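Local coordinates for protein alpha-galactosidase (Lactobacillus brevis, PDB 3MI6) that probably hydrolyses terminal, non-reducing alpha-D-galactose residues of alpha-galactosides as a family 36 glycosyl hydrolase, at residues Tyr191-Phe196 and Pro231-Ala236; Phe248-Val253 and Ala296-Thr301; Tyr639-Pro644 and Ser653-Ser658; Phe682-Leu687 and Ala710-Pro715. All coordinates share one frame; numbering follows the deposited sequence.

Contact 1 of 4, residues Tyr191-Phe196 and Pro231-Ala236; sequences YDLIQF and PFMMLA
Chi1 of Y191 (-63°) holds CG anti to the carbonyl carbon, and chi1 of L235 (-82°) does the same for its own CG. From there the two side chains cross at about a right angle, and L235 CD1 makes a CH-pi contact over one face of the tyrosine ring, 4.3 Å from the ring centroid and displaced toward the rim. The carbonyl O of A236 lies at the edge of the same ring. An alanine in place of Y191 would probably leave L235 CD1 without the aromatic face beneath it and open a gap beside L211 and R237. From D192 onward the strands run antiparallel, with D192-A236 and I194-M234 as hydrogen-bonded pairs; four backbone bonds join them, among them D192 N to A236 O at 2.7 Å. On the face bearing I194, the selenomethionine M234 bends at chi3, and its CE comes to 3.6 Å from I194 CD1 and 4.1 Å from F196 CZ. M305 and L308 of helix 305-319 cover M234 there. On the other face, CE of selenomethionine M233 meets L193 CD1 at 3.5 Å. The rings of F196 and F232 lie side by side, 26° from parallel but slid apart, and touch through F196 CE2 and F232 CD2 (3.7 Å). A water takes the N-H of F196 and donates to F232 O, continuing the strand pairing where direct bonds stop. The side chains that meet across both faces are thus apolar, and the one charge, the D192 carboxylate, is balanced by a salt bridge to R208.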
# COMPACT_ATOMS: atom_id res chain seq x y z
N TYR D 191 12.68 -2.68 -8.35
CA TYR D 191 13.32 -1.74 -7.42
C TYR D 191 12.41 -0.56 -7.09
O TYR D 191 11.46 -0.28 -7.81
CB TYR D 191 14.65 -1.21 -7.97
CG TYR D 191 15.72 -2.25 -8.19
CD1 TYR D 191 16.58 -2.62 -7.17
CD2 TYR D 191 15.88 -2.85 -9.43
CE1 TYR D 191 17.56 -3.56 -7.37
CE2 TYR D 191 16.87 -3.79 -9.64
CZ TYR D 191 17.70 -4.15 -8.61
OH TYR D 191 18.67 -5.10 -8.80
N ASP D 192 12.72 0.14 -6.00
CA ASP D 192 12.08 1.42 -5.72
C ASP D 192 13.14 2.41 -6.11
O ASP D 192 14.32 2.18 -5.81
CB ASP D 192 11.79 1.65 -4.22
CG ASP D 192 10.67 0.78 -3.67
OD1 ASP D 192 9.83 0.28 -4.45
OD2 ASP D 192 10.61 0.60 -2.43
N LEU D 193 12.74 3.50 -6.75
CA LEU D 193 13.62 4.63 -7.02
C LEU D 193 13.52 5.58 -5.85
O LEU D 193 12.42 6.00 -5.49
CB LEU D 193 13.19 5.36 -8.30
CG LEU D 193 13.70 6.78 -8.54
CD1 LEU D 193 15.20 6.81 -8.57
CD2 LEU D 193 13.13 7.29 -9.82
N ILE D 194 14.67 5.92 -5.28
CA ILE D 194 14.72 6.82 -4.15
C ILE D 194 15.44 8.09 -4.60
O ILE D 194 16.59 8.04 -5.04
CB ILE D 194 15.47 6.18 -2.98
CG1 ILE D 194 14.78 4.87 -2.59
CG2 ILE D 194 15.54 7.12 -1.78
CD1 ILE D 194 15.52 4.07 -1.51
N GLN D 195 14.76 9.23 -4.49
CA GLN D 195 15.28 10.50 -5.01
C GLN D 195 15.25 11.50 -3.88
O GLN D 195 14.75 11.21 -2.80
CB GLN D 195 14.41 11.00 -6.16
CG GLN D 195 12.97 11.10 -5.76
CD GLN D 195 12.06 11.40 -6.91
OE1 GLN D 195 11.69 10.51 -7.67
NE2 GLN D 195 11.68 12.66 -7.04
N PHE D 196 15.80 12.67 -4.15
CA PHE D 196 15.85 13.71 -3.14
C PHE D 196 15.43 15.04 -3.74
O PHE D 196 16.21 15.75 -4.34
CB PHE D 196 17.21 13.70 -2.45
CG PHE D 196 17.46 12.43 -1.70
CD1 PHE D 196 17.06 12.31 -0.37
CD2 PHE D 196 18.00 11.34 -2.35
CE1 PHE D 196 17.26 11.12 0.32
CE2 PHE D 196 18.20 10.15 -1.68
CZ PHE D 196 17.83 10.04 -0.34
N PRO D 231 21.56 15.25 -7.63
CA PRO D 231 22.13 14.23 -8.53
C PRO D 231 22.19 12.83 -7.91
O PRO D 231 22.31 11.87 -8.66
CB PRO D 231 23.55 14.74 -8.79
CG PRO D 231 23.47 16.21 -8.58
CD PRO D 231 22.48 16.39 -7.46
N PHE D 232 22.13 12.72 -6.59
CA PHE D 232 22.21 11.41 -5.94
C PHE D 232 20.89 10.64 -5.87
O PHE D 232 19.85 11.18 -5.48
CB PHE D 232 22.76 11.53 -4.53
CG PHE D 232 22.71 10.26 -3.78
CD1 PHE D 232 23.55 9.21 -4.11
CD2 PHE D 232 21.79 10.08 -2.76
CE1 PHE D 232 23.50 8.00 -3.43
CE2 PHE D 232 21.72 8.88 -2.05
CZ PHE D 232 22.58 7.84 -2.39
N MSE D 233 20.92 9.36 -6.21
CA MSE D 233 19.70 8.56 -6.18
C MSE D 233 20.03 7.13 -5.82
O MSE D 233 21.20 6.75 -5.85
CB MSE D 233 19.03 8.57 -7.54
CG MSE D 233 19.89 7.96 -8.62
SE MSE D 233 18.98 7.79 -10.34
CE MSE D 233 18.21 6.03 -10.13
N MSE D 234 19.01 6.34 -5.50
CA MSE D 234 19.21 4.94 -5.16
C MSE D 234 18.20 4.06 -5.86
O MSE D 234 17.09 4.52 -6.19
CB MSE D 234 19.11 4.73 -3.66
CG MSE D 234 20.15 5.52 -2.90
SE MSE D 234 20.17 5.22 -0.97
CE MSE D 234 18.41 5.96 -0.57
N LEU D 235 18.60 2.82 -6.14
CA LEU D 235 17.65 1.78 -6.52
C LEU D 235 17.63 0.76 -5.40
O LEU D 235 18.60 -0.00 -5.24
CB LEU D 235 18.05 1.08 -7.80
CG LEU D 235 17.76 1.65 -9.18
CD1 LEU D 235 17.86 0.52 -10.19
CD2 LEU D 235 16.39 2.28 -9.23
N ALA D 236 16.56 0.73 -4.62
CA ALA D 236 16.47 -0.25 -3.54
C ALA D 236 15.56 -1.40 -3.93
O ALA D 236 14.58 -1.21 -4.66
CB ALA D 236 16.00 0.42 -2.27
O HOH W 1 17.83 12.50 -6.02

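Contact 2 of 4, residues Phe248-Val253 and Ala296-Thr301; sequences FGFNLV and AILSYT
F248 lays its ring against Y300 at a non-hydrogen-bonded position of two antiparallel strands. Its CB starts 3.8 Å from the carbonyl O of S299. CG is already 4.1 Å from Y300 CD2, which is also the nearest partner of CD1 and CE1, and CD2 of F248 is 3.8 Å from Y300 CB. At the far end of the ring CE2 and CZ both close on Y300 CD2, CZ at 3.5 Å. That tyrosine carbon sits over one face of the phenylalanine, toward the rim, with the two planes at 58°, an oblique meeting. CG anti to the backbone N (chi1 169°) starts the Y300 ring on its course beside F248; the tyrosine hydroxyl is hydrogen-bonded to S302 OG. Farther along the same face F250 CD2 touches L298 CD1 at 3.8 Å, and L252 CD2 approaches A296. The backbone is tied by N251 N to I297 O, a bond of 2.9 Å directed at a lone pair, and by the return bond from I297 N, whose donor stands above the plane of the N251 carbonyl. G249 N bonds to S299 O, but the return bond from S299 N is weak. On the opposite face S299 OG bonds to Q311 of helix 305-319. These are central strands of a large antiparallel sheet, as in the galactose mutarotase-like beta-sandwich domain of family 36 enzymes.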
# COMPACT_ATOMS: atom_id res chain seq x y z
N PHE D 248 21.44 -0.03 -4.93
CA PHE D 248 22.44 0.67 -5.72
C PHE D 248 22.40 2.15 -5.43
O PHE D 248 21.34 2.71 -5.13
CB PHE D 248 22.17 0.45 -7.19
CG PHE D 248 22.38 -0.96 -7.62
CD1 PHE D 248 21.32 -1.85 -7.65
CD2 PHE D 248 23.64 -1.41 -7.99
CE1 PHE D 248 21.52 -3.17 -8.05
CE2 PHE D 248 23.84 -2.71 -8.37
CZ PHE D 248 22.78 -3.59 -8.41
N GLY D 249 23.55 2.79 -5.51
CA GLY D 249 23.66 4.22 -5.29
C GLY D 249 24.36 4.85 -6.45
O GLY D 249 25.36 4.33 -6.94
N PHE D 250 23.85 5.98 -6.92
CA PHE D 250 24.45 6.65 -8.06
C PHE D 250 24.67 8.11 -7.71
O PHE D 250 23.73 8.79 -7.31
CB PHE D 250 23.52 6.58 -9.27
CG PHE D 250 23.11 5.19 -9.63
CD1 PHE D 250 22.14 4.52 -8.90
CD2 PHE D 250 23.67 4.56 -10.71
CE1 PHE D 250 21.76 3.25 -9.24
CE2 PHE D 250 23.29 3.27 -11.05
CZ PHE D 250 22.34 2.61 -10.31
N ASN D 251 25.90 8.59 -7.86
CA ASN D 251 26.12 10.02 -7.76
C ASN D 251 26.99 10.58 -8.92
O ASN D 251 27.36 9.85 -9.84
CB ASN D 251 26.63 10.42 -6.37
CG ASN D 251 26.25 11.85 -5.99
OD1 ASN D 251 25.92 12.67 -6.85
ND2 ASN D 251 26.32 12.16 -4.69
N LEU D 252 27.30 11.87 -8.88
CA LEU D 252 27.85 12.53 -10.06
C LEU D 252 28.77 13.67 -9.65
O LEU D 252 28.33 14.61 -9.02
CB LEU D 252 26.70 13.12 -10.85
CG LEU D 252 26.61 12.82 -12.32
CD1 LEU D 252 26.22 14.11 -13.09
CD2 LEU D 252 27.91 12.18 -12.84
N VAL D 253 30.04 13.61 -10.02
CA VAL D 253 30.89 14.75 -9.69
C VAL D 253 30.72 15.87 -10.71
O VAL D 253 31.55 16.04 -11.57
CB VAL D 253 32.34 14.38 -9.61
CG1 VAL D 253 33.09 15.49 -8.88
CG2 VAL D 253 32.49 13.06 -8.91
N ALA D 296 30.87 9.59 -12.92
CA ALA D 296 29.74 9.00 -12.21
C ALA D 296 30.27 8.11 -11.09
O ALA D 296 31.15 7.31 -11.32
CB ALA D 296 28.89 8.18 -13.17
N ILE D 297 29.74 8.27 -9.88
CA ILE D 297 30.01 7.33 -8.76
C ILE D 297 28.94 6.24 -8.69
O ILE D 297 27.76 6.53 -8.61
CB ILE D 297 30.02 8.03 -7.38
CG1 ILE D 297 30.84 9.32 -7.38
CG2 ILE D 297 30.53 7.08 -6.32
CD1 ILE D 297 32.28 9.15 -7.80
N LEU D 298 29.37 4.98 -8.71
CA LEU D 298 28.46 3.83 -8.58
C LEU D 298 28.81 2.98 -7.36
O LEU D 298 29.97 2.90 -6.94
CB LEU D 298 28.51 2.96 -9.83
CG LEU D 298 27.37 3.13 -10.83
CD1 LEU D 298 27.40 4.54 -11.41
CD2 LEU D 298 27.48 2.12 -11.96
N SER D 299 27.80 2.32 -6.80
CA SER D 299 27.98 1.56 -5.57
C SER D 299 26.82 0.62 -5.28
O SER D 299 25.67 0.88 -5.66
CB SER D 299 28.20 2.51 -4.39
OG SER D 299 28.87 1.85 -3.34
N TYR D 300 27.13 -0.48 -4.62
CA TYR D 300 26.13 -1.45 -4.24
C TYR D 300 26.47 -1.99 -2.86
O TYR D 300 27.62 -1.95 -2.43
CB TYR D 300 26.05 -2.59 -5.24
CG TYR D 300 25.21 -3.76 -4.74
CD1 TYR D 300 25.75 -4.70 -3.86
CD2 TYR D 300 23.89 -3.92 -5.15
CE1 TYR D 300 25.00 -5.75 -3.39
CE2 TYR D 300 23.12 -4.98 -4.69
CZ TYR D 300 23.69 -5.90 -3.81
OH TYR D 300 22.93 -6.96 -3.34
N THR D 301 25.45 -2.50 -2.18
CA THR D 301 25.63 -3.24 -0.95
C THR D 301 24.40 -4.10 -0.70
O THR D 301 23.34 -3.85 -1.27
CB THR D 301 25.86 -2.32 0.26
OG1 THR D 301 26.06 -3.13 1.42
CG2 THR D 301 24.66 -1.46 0.50

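Contact 3 of 4, residues Tyr639-Pro644 and Ser653-Ser658; sequences YRIDSP and SWQVVS
Y639 and Q655 form an antiparallel hydrogen-bonded pair in the beta hairpin of strands 637-640 and 651-657, with the touching parts running 162° apart. Y639 N gives a nearly straight bond of 2.8 Å to Q655 O, and Q655 N returns one to Y639 O. Next comes a classic beta bulge, in which I641 and D642 both face S653. I641 N bonds to S653 O, and S653 N to D642 O at 2.9 Å. The serine side chain adds two bonds of its own to D642. Chi1 of 72° puts OG between its own backbone N and carbonyl carbon, where it accepts from D642 N at 3.0 Å and donates to D642 OD2 at 2.6 Å. The carboxylate oxygen is met on its anti side, 22° out of plane. An alanine in place of S653 would probably leave D642 N and OD2 without these mates and the carboxylate freer to turn. R640 and W654, a non-hydrogen-bonded pair, lie on the face opposite Y639 and Q655; the guanidinium leaves the hairpin for a salt bridge with D242 and a cation-pi contact with Y565, while the indole meets Y669 edge-to-face. On the Y639 face, I641 CD1 lies 4.1 Å from Q655 CB, and Y639 CE2 rests 3.8 Å from V657 CG2.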
# COMPACT_ATOMS: atom_id res chain seq x y z
N TYR D 639 24.89 6.77 11.49
CA TYR D 639 23.74 5.89 11.37
C TYR D 639 22.44 6.68 11.49
O TYR D 639 22.24 7.41 12.47
CB TYR D 639 23.77 4.87 12.50
CG TYR D 639 24.87 3.85 12.40
CD1 TYR D 639 24.65 2.61 11.79
CD2 TYR D 639 26.10 4.10 12.93
CE1 TYR D 639 25.65 1.68 11.72
CE2 TYR D 639 27.10 3.19 12.87
CZ TYR D 639 26.89 1.98 12.26
OH TYR D 639 27.93 1.07 12.21
N ARG D 640 21.55 6.53 10.52
CA ARG D 640 20.17 6.95 10.65
C ARG D 640 19.40 5.86 11.38
O ARG D 640 19.62 4.68 11.13
CB ARG D 640 19.52 7.17 9.28
CG ARG D 640 20.01 8.40 8.52
CD ARG D 640 19.53 8.34 7.07
NE ARG D 640 20.06 7.16 6.39
CZ ARG D 640 21.16 7.17 5.62
NH1 ARG D 640 21.83 8.30 5.42
NH2 ARG D 640 21.57 6.04 5.03
N ILE D 641 18.49 6.24 12.26
CA ILE D 641 17.70 5.28 12.99
C ILE D 641 16.22 5.48 12.65
O ILE D 641 15.72 4.89 11.68
CB ILE D 641 18.03 5.36 14.53
CG1 ILE D 641 19.48 4.93 14.78
CG2 ILE D 641 17.10 4.52 15.40
CD1 ILE D 641 19.99 5.21 16.17
N ASP D 642 15.54 6.33 13.41
CA ASP D 642 14.14 6.68 13.17
C ASP D 642 14.03 7.78 12.10
O ASP D 642 14.72 8.81 12.19
CB ASP D 642 13.48 7.16 14.48
CG ASP D 642 13.47 6.08 15.56
OD1 ASP D 642 12.69 5.12 15.40
OD2 ASP D 642 14.23 6.20 16.58
N SER D 643 13.15 7.57 11.12
CA SER D 643 13.08 8.46 9.95
C SER D 643 11.81 9.29 9.85
O SER D 643 10.72 8.75 9.91
CB SER D 643 13.19 7.64 8.68
OG SER D 643 12.96 8.46 7.55
N PRO D 644 11.96 10.62 9.65
CA PRO D 644 10.82 11.51 9.48
C PRO D 644 10.13 11.27 8.15
O PRO D 644 9.12 11.91 7.86
CB PRO D 644 11.47 12.89 9.43
CG PRO D 644 12.77 12.62 8.82
CD PRO D 644 13.23 11.32 9.41
N SER D 653 15.70 10.24 14.54
CA SER D 653 16.84 9.99 15.40
C SER D 653 18.04 9.48 14.66
O SER D 653 17.91 8.77 13.67
CB SER D 653 16.47 9.02 16.52
OG SER D 653 16.30 7.71 16.00
N TRP D 654 19.21 9.85 15.15
CA TRP D 654 20.43 9.29 14.62
C TRP D 654 21.63 9.22 15.56
O TRP D 654 21.55 9.62 16.73
CB TRP D 654 20.85 9.91 13.28
CG TRP D 654 20.43 11.31 12.89
CD1 TRP D 654 19.75 11.69 11.73
CD2 TRP D 654 20.71 12.52 13.57
NE1 TRP D 654 19.59 13.07 11.67
CE2 TRP D 654 20.17 13.60 12.79
CE3 TRP D 654 21.35 12.81 14.76
CZ2 TRP D 654 20.26 14.92 13.18
CZ3 TRP D 654 21.44 14.10 15.14
CH2 TRP D 654 20.91 15.15 14.36
N GLN D 655 22.74 8.70 15.03
CA GLN D 655 23.88 8.38 15.86
C GLN D 655 25.21 8.54 15.10
O GLN D 655 25.32 8.14 13.95
CB GLN D 655 23.74 6.93 16.33
CG GLN D 655 24.52 6.59 17.59
CD GLN D 655 24.37 5.12 18.00
OE1 GLN D 655 25.25 4.55 18.65
NE2 GLN D 655 23.27 4.51 17.60
N VAL D 656 26.21 9.12 15.75
CA VAL D 656 27.58 9.06 15.24
C VAL D 656 28.44 8.18 16.14
O VAL D 656 28.35 8.27 17.37
CB VAL D 656 28.21 10.45 15.12
CG1 VAL D 656 27.58 11.22 13.99
CG2 VAL D 656 28.06 11.21 16.42
N VAL D 657 29.27 7.34 15.52
CA VAL D 657 30.10 6.37 16.24
C VAL D 657 31.57 6.54 15.84
O VAL D 657 31.90 6.71 14.66
CB VAL D 657 29.66 4.90 15.94
CG1 VAL D 657 30.43 3.91 16.78
CG2 VAL D 657 28.17 4.72 16.15
N SER D 658 32.45 6.48 16.84
CA SER D 658 33.90 6.54 16.62
C SER D 658 34.47 5.32 15.86
O SER D 658 33.77 4.32 15.62
CB SER D 658 34.59 6.68 17.97
OG SER D 658 34.33 5.54 18.75

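Contact 4 of 4, residues Phe682-Leu687 and Ala710-Pro715; sequences FYFKGL and AGYFVP
F682 and Y712 pair through two backbone bonds, F682 N to Y712 O and Y712 N to F682 O, each 2.9 Å long, in a two-stranded antiparallel sheet of the C-terminal domain. Side chains pack around this pair. F682 CB touches V714 CG2 at 4.0 Å. F684 presents the edge of its ring to Y712, with Y712 CB in the ring plane and 3.7 Å from CE1; the two side chains lie side by side and point the same way. The ring of Y683 reaches back to the end of helix 704-710, its CE2 coming 3.4 Å from A710 O. There G711 turns the chain with a positive phi (103°) and leaves room for that ring: a CB would point toward Y683 and collide with the carbonyl O of A710. In the next shell F682 CE2 stands over the centre of the F684 ring, and F732 packs on F682. Y702 meets the Y712 ring edge-to-face, and the Y712 hydroxyl is hydrogen-bonded to D698 OD2. N48 of a neighbouring subunit packs on Y712. A710 O also accepts from R681 NH1 and, at 3.1 Å, from a water that lies 2.7 Å from Y683 OH.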
# COMPACT_ATOMS: atom_id res chain seq x y z
N PHE D 682 14.55 3.52 22.76
CA PHE D 682 15.53 3.89 21.76
C PHE D 682 16.50 2.74 21.43
O PHE D 682 17.11 2.18 22.33
CB PHE D 682 16.32 5.09 22.25
CG PHE D 682 17.27 5.61 21.24
CD1 PHE D 682 16.81 6.10 20.03
CD2 PHE D 682 18.63 5.59 21.48
CE1 PHE D 682 17.69 6.57 19.08
CE2 PHE D 682 19.51 6.05 20.53
CZ PHE D 682 19.04 6.54 19.33
N TYR D 683 16.64 2.38 20.16
CA TYR D 683 17.56 1.29 19.79
C TYR D 683 18.87 1.77 19.17
O TYR D 683 18.93 2.04 17.96
CB TYR D 683 16.90 0.32 18.81
CG TYR D 683 15.75 -0.45 19.36
CD1 TYR D 683 14.46 0.07 19.32
CD2 TYR D 683 15.93 -1.72 19.92
CE1 TYR D 683 13.38 -0.64 19.83
CE2 TYR D 683 14.86 -2.45 20.43
CZ TYR D 683 13.59 -1.90 20.38
OH TYR D 683 12.53 -2.60 20.87
N PHE D 684 19.94 1.85 19.95
CA PHE D 684 21.24 2.22 19.38
C PHE D 684 21.64 1.28 18.24
O PHE D 684 21.25 0.10 18.22
CB PHE D 684 22.32 2.24 20.47
CG PHE D 684 22.07 3.25 21.55
CD1 PHE D 684 21.15 3.00 22.56
CD2 PHE D 684 22.76 4.46 21.57
CE1 PHE D 684 20.93 3.92 23.56
CE2 PHE D 684 22.53 5.38 22.57
CZ PHE D 684 21.61 5.12 23.56
N LYS D 685 22.41 1.81 17.29
CA LYS D 685 23.07 1.00 16.27
C LYS D 685 24.58 1.29 16.30
O LYS D 685 25.05 2.26 16.92
CB LYS D 685 22.52 1.30 14.87
CG LYS D 685 21.04 1.61 14.79
CD LYS D 685 20.19 0.44 15.19
CE LYS D 685 19.23 0.06 14.10
NZ LYS D 685 17.85 -0.04 14.65
N GLY D 686 25.34 0.43 15.64
CA GLY D 686 26.76 0.66 15.43
C GLY D 686 27.70 0.39 16.58
O GLY D 686 28.85 0.82 16.54
N LEU D 687 27.27 -0.33 17.60
CA LEU D 687 28.15 -0.57 18.74
C LEU D 687 28.75 -1.97 18.70
O LEU D 687 28.32 -2.83 17.95
CB LEU D 687 27.41 -0.38 20.06
CG LEU D 687 26.83 1.00 20.35
CD1 LEU D 687 26.14 0.94 21.69
CD2 LEU D 687 27.91 2.07 20.32
N ALA D 710 17.62 -5.05 22.76
CA ALA D 710 16.51 -4.84 23.69
C ALA D 710 16.09 -3.38 23.68
O ALA D 710 14.92 -3.06 23.76
CB ALA D 710 16.89 -5.27 25.10
N GLY D 711 17.08 -2.50 23.60
CA GLY D 711 16.82 -1.08 23.61
C GLY D 711 17.12 -0.42 24.94
O GLY D 711 17.53 -1.07 25.91
N TYR D 712 16.93 0.89 24.97
CA TYR D 712 17.15 1.70 26.15
C TYR D 712 15.82 2.40 26.44
O TYR D 712 15.22 3.02 25.56
CB TYR D 712 18.26 2.71 25.88
CG TYR D 712 18.76 3.47 27.09
CD1 TYR D 712 18.60 4.85 27.17
CD2 TYR D 712 19.41 2.82 28.13
CE1 TYR D 712 19.06 5.56 28.27
CE2 TYR D 712 19.88 3.53 29.23
CZ TYR D 712 19.69 4.90 29.29
OH TYR D 712 20.14 5.61 30.37
N PHE D 713 15.34 2.26 27.67
CA PHE D 713 14.13 2.93 28.07
C PHE D 713 14.42 4.42 28.21
O PHE D 713 15.40 4.82 28.85
CB PHE D 713 13.60 2.37 29.39
CG PHE D 713 12.39 3.07 29.91
CD1 PHE D 713 12.49 4.34 30.45
CD2 PHE D 713 11.15 2.46 29.86
CE1 PHE D 713 11.38 4.99 30.93
CE2 PHE D 713 10.03 3.12 30.33
CZ PHE D 713 10.15 4.39 30.87
N VAL D 714 13.57 5.25 27.60
CA VAL D 714 13.72 6.68 27.74
C VAL D 714 12.49 7.32 28.39
O VAL D 714 11.37 7.12 27.93
CB VAL D 714 13.98 7.37 26.41
CG1 VAL D 714 14.29 8.84 26.65
CG2 VAL D 714 15.14 6.70 25.73
N PRO D 715 12.72 8.08 29.47
CA PRO D 715 11.72 8.91 30.15
C PRO D 715 10.78 9.60 29.17
O PRO D 715 11.21 10.21 28.19
CB PRO D 715 12.58 9.98 30.82
CG PRO D 715 13.83 9.27 31.16
CD PRO D 715 14.05 8.23 30.08
O HOH W 2 12.86 -4.84 22.27

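Overall arrangement
From the N terminus the four contacts follow in series, none nested in or crossing another. Contact 1 closes a loop of 34 residues that contains strands 205-210 and 214-219. Contact 2 then closes one of 42 residues, and the two join directly, since strands 233-236 and 247-252 are neighbours in one nine-stranded sheet and L235 O probably bonds to F248 N. The chain next builds the parallel eight-stranded barrel before contact 3 closes a short hairpin loop. Contact 4, about 11 Å from contact 3 between centres, closes 22 residues including helix 704-710; both belong to the C-terminal beta region and touch where Y639 and V657 pack on G686. Contacts 1 and 3 approach to about 6 Å at their nearest atoms without touching.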